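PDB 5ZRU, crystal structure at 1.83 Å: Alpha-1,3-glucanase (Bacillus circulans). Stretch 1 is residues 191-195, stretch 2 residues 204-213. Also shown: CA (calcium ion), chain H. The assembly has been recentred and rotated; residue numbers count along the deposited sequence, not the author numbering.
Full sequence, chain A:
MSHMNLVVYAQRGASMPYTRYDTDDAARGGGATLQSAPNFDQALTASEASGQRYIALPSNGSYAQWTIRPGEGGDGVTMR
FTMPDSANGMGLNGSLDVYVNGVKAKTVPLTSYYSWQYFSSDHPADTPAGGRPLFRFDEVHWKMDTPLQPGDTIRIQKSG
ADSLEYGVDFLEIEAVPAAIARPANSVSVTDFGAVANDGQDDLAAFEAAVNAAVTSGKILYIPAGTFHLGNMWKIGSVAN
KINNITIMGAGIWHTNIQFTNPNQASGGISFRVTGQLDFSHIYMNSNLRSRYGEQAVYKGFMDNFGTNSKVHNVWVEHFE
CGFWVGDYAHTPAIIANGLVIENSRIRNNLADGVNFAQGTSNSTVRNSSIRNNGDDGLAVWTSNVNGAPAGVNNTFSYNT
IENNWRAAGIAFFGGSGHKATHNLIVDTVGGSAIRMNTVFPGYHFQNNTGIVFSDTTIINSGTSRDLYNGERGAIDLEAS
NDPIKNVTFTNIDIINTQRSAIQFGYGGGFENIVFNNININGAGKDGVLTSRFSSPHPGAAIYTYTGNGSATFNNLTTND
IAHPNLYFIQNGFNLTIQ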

# COMPACT_ATOMS: atom_id res chain seq x y z
N ASP A 191 -27.89 10.49 -15.09
CA ASP A 191 -28.54 11.26 -16.14
C ASP A 191 -28.42 10.59 -17.50
O ASP A 191 -29.23 10.86 -18.39
CB ASP A 191 -27.95 12.67 -16.26
CG ASP A 191 -28.14 13.51 -15.01
OD1 ASP A 191 -28.99 13.17 -14.17
OD2 ASP A 191 -27.43 14.53 -14.89
N PHE A 192 -27.40 9.75 -17.68
CA PHE A 192 -27.08 9.16 -18.97
C PHE A 192 -27.31 7.66 -18.99
O PHE A 192 -26.81 6.96 -19.88
CB PHE A 192 -25.65 9.53 -19.36
CG PHE A 192 -25.48 11.00 -19.62
CD1 PHE A 192 -25.70 11.52 -20.88
CD2 PHE A 192 -25.21 11.87 -18.58
CE1 PHE A 192 -25.60 12.87 -21.12
CE2 PHE A 192 -25.11 13.23 -18.82
CZ PHE A 192 -25.31 13.73 -20.08
N GLY A 193 -28.06 7.14 -18.03
CA GLY A 193 -28.51 5.76 -18.08
C GLY A 193 -27.87 4.84 -17.07
O GLY A 193 -28.29 3.68 -16.97
N ALA A 194 -26.87 5.30 -16.32
CA ALA A 194 -26.29 4.44 -15.29
C ALA A 194 -27.33 4.15 -14.22
O ALA A 194 -28.12 5.02 -13.85
CB ALA A 194 -25.06 5.08 -14.67
N VAL A 195 -27.33 2.92 -13.72
CA VAL A 195 -28.23 2.50 -12.65
C VAL A 195 -27.40 1.81 -11.58
O VAL A 195 -26.64 0.88 -11.87
CB VAL A 195 -29.34 1.56 -13.16
CG1 VAL A 195 -30.23 1.12 -12.01
CG2 VAL A 195 -30.17 2.24 -14.25
N ALA A 204 -21.04 2.61 -20.59
CA ALA A 204 -21.51 3.48 -21.67
C ALA A 204 -22.04 4.79 -21.10
O ALA A 204 -21.77 5.88 -21.63
CB ALA A 204 -22.58 2.79 -22.50
N ALA A 205 -22.80 4.71 -20.00
CA ALA A 205 -23.31 5.92 -19.36
C ALA A 205 -22.19 6.77 -18.77
O ALA A 205 -22.23 8.00 -18.85
CB ALA A 205 -24.33 5.55 -18.29
N PHE A 206 -21.18 6.13 -18.17
CA PHE A 206 -20.04 6.87 -17.65
C PHE A 206 -19.32 7.63 -18.76
O PHE A 206 -18.95 8.80 -18.58
CB PHE A 206 -19.05 5.93 -16.95
CG PHE A 206 -19.38 5.64 -15.51
CD1 PHE A 206 -20.67 5.30 -15.12
CD2 PHE A 206 -18.39 5.67 -14.55
CE1 PHE A 206 -20.95 5.01 -13.80
CE2 PHE A 206 -18.66 5.38 -13.22
CZ PHE A 206 -19.95 5.06 -12.84
N GLU A 207 -19.09 6.97 -19.90
CA GLU A 207 -18.43 7.63 -21.02
C GLU A 207 -19.24 8.81 -21.53
O GLU A 207 -18.68 9.88 -21.80
CB GLU A 207 -18.18 6.62 -22.15
CG GLU A 207 -17.01 5.70 -21.86
CD GLU A 207 -16.93 4.54 -22.83
OE1 GLU A 207 -17.66 4.55 -23.85
OE2 GLU A 207 -16.15 3.61 -22.54
N ALA A 208 -20.55 8.62 -21.69
CA ALA A 208 -21.41 9.72 -22.13
C ALA A 208 -21.39 10.86 -21.12
O ALA A 208 -21.39 12.03 -21.50
CB ALA A 208 -22.83 9.21 -22.35
N ALA A 209 -21.39 10.52 -19.83
CA ALA A 209 -21.39 11.54 -18.79
C ALA A 209 -20.10 12.35 -18.80
O ALA A 209 -20.12 13.57 -18.57
CB ALA A 209 -21.62 10.89 -17.42
N VAL A 210 -18.97 11.69 -19.06
CA VAL A 210 -17.70 12.41 -19.19
C VAL A 210 -17.79 13.43 -20.32
O VAL A 210 -17.42 14.60 -20.15
CB VAL A 210 -16.54 11.42 -19.41
CG1 VAL A 210 -15.28 12.19 -19.82
CG2 VAL A 210 -16.28 10.62 -18.14
N ASN A 211 -18.26 13.00 -21.50
CA ASN A 211 -18.37 13.93 -22.63
C ASN A 211 -19.27 15.11 -22.28
O ASN A 211 -18.96 16.26 -22.63
CB ASN A 211 -18.90 13.21 -23.86
CG ASN A 211 -17.90 12.24 -24.45
OD1 ASN A 211 -16.70 12.34 -24.21
ND2 ASN A 211 -18.39 11.29 -25.24
N ALA A 212 -20.38 14.86 -21.60
CA ALA A 212 -21.29 15.96 -21.28
C ALA A 212 -20.68 16.89 -20.24
O ALA A 212 -20.86 18.12 -20.32
CB ALA A 212 -22.62 15.41 -20.77
N ALA A 213 -19.96 16.33 -19.26
CA ALA A 213 -19.29 17.16 -18.27
C ALA A 213 -18.24 18.05 -18.92
O ALA A 213 -18.16 19.24 -18.63
CB ALA A 213 -18.64 16.27 -17.20
CA CA H . -25.60 -0.67 -13.31
O HOH W 1 -27.31 -0.41 -15.07
O HOH W 2 -24.61 -1.62 -11.17

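A single phenylalanine lies along a helix whose facing residues are almost all alanine, and no hydrogen bond joins the two segments. In this α-1,3-glucanase, Phe192 makes the largest contribution to the contact, with its ring set against Ala208, Ala209 and Ala212. The general principle is that small side chains let a neighbouring segment come close to a helix backbone, so that the main chain itself becomes part of the packing surface. Here the CA of Ala209 sits over one face of the ring, 4.2 Å from the centroid of Phe192 and 26° off the ring normal, a CH-π contact made by a backbone carbon. The CB of Ala208 packs 4.0 Å from Phe192 CD1, and at the far end of the ring Phe192 CZ comes to 3.2 Å from Ala212 CB, a notably tight approach for two carbons.

The other half of the contact centres on Ala205, whose methyl group points into the loop. Its CB meets backbone as much as side chain: it lies 3.3 Å from Phe192 O and 3.2 Å from Ala194 N, while Ala194 CB is 3.7 Å away from Ala205 CB. Gly193 passes between these neighbours with phi/psi of 109/-7°, a conformation in which a CB would jam against the carbonyl oxygen of Phe192; the backbone alone therefore calls for glycine. Ala194 also reaches the edge of the Phe206 ring, with its CB 4.2 Å from Phe206 CE1, although the CA-to-CB bond of Phe206 points away from the loop.

Within the helix, backbone hydrogen bonds such as Ala209 N to Ala205 O at 2.8 Å run from turn to turn, and none crosses to the loop; the contact is one of van der Waals packing, involving methyl groups, the ring and main-chain atoms. Just past it, Val195 turns to a different task, its O binding the calcium ion CA at 2.4 Å.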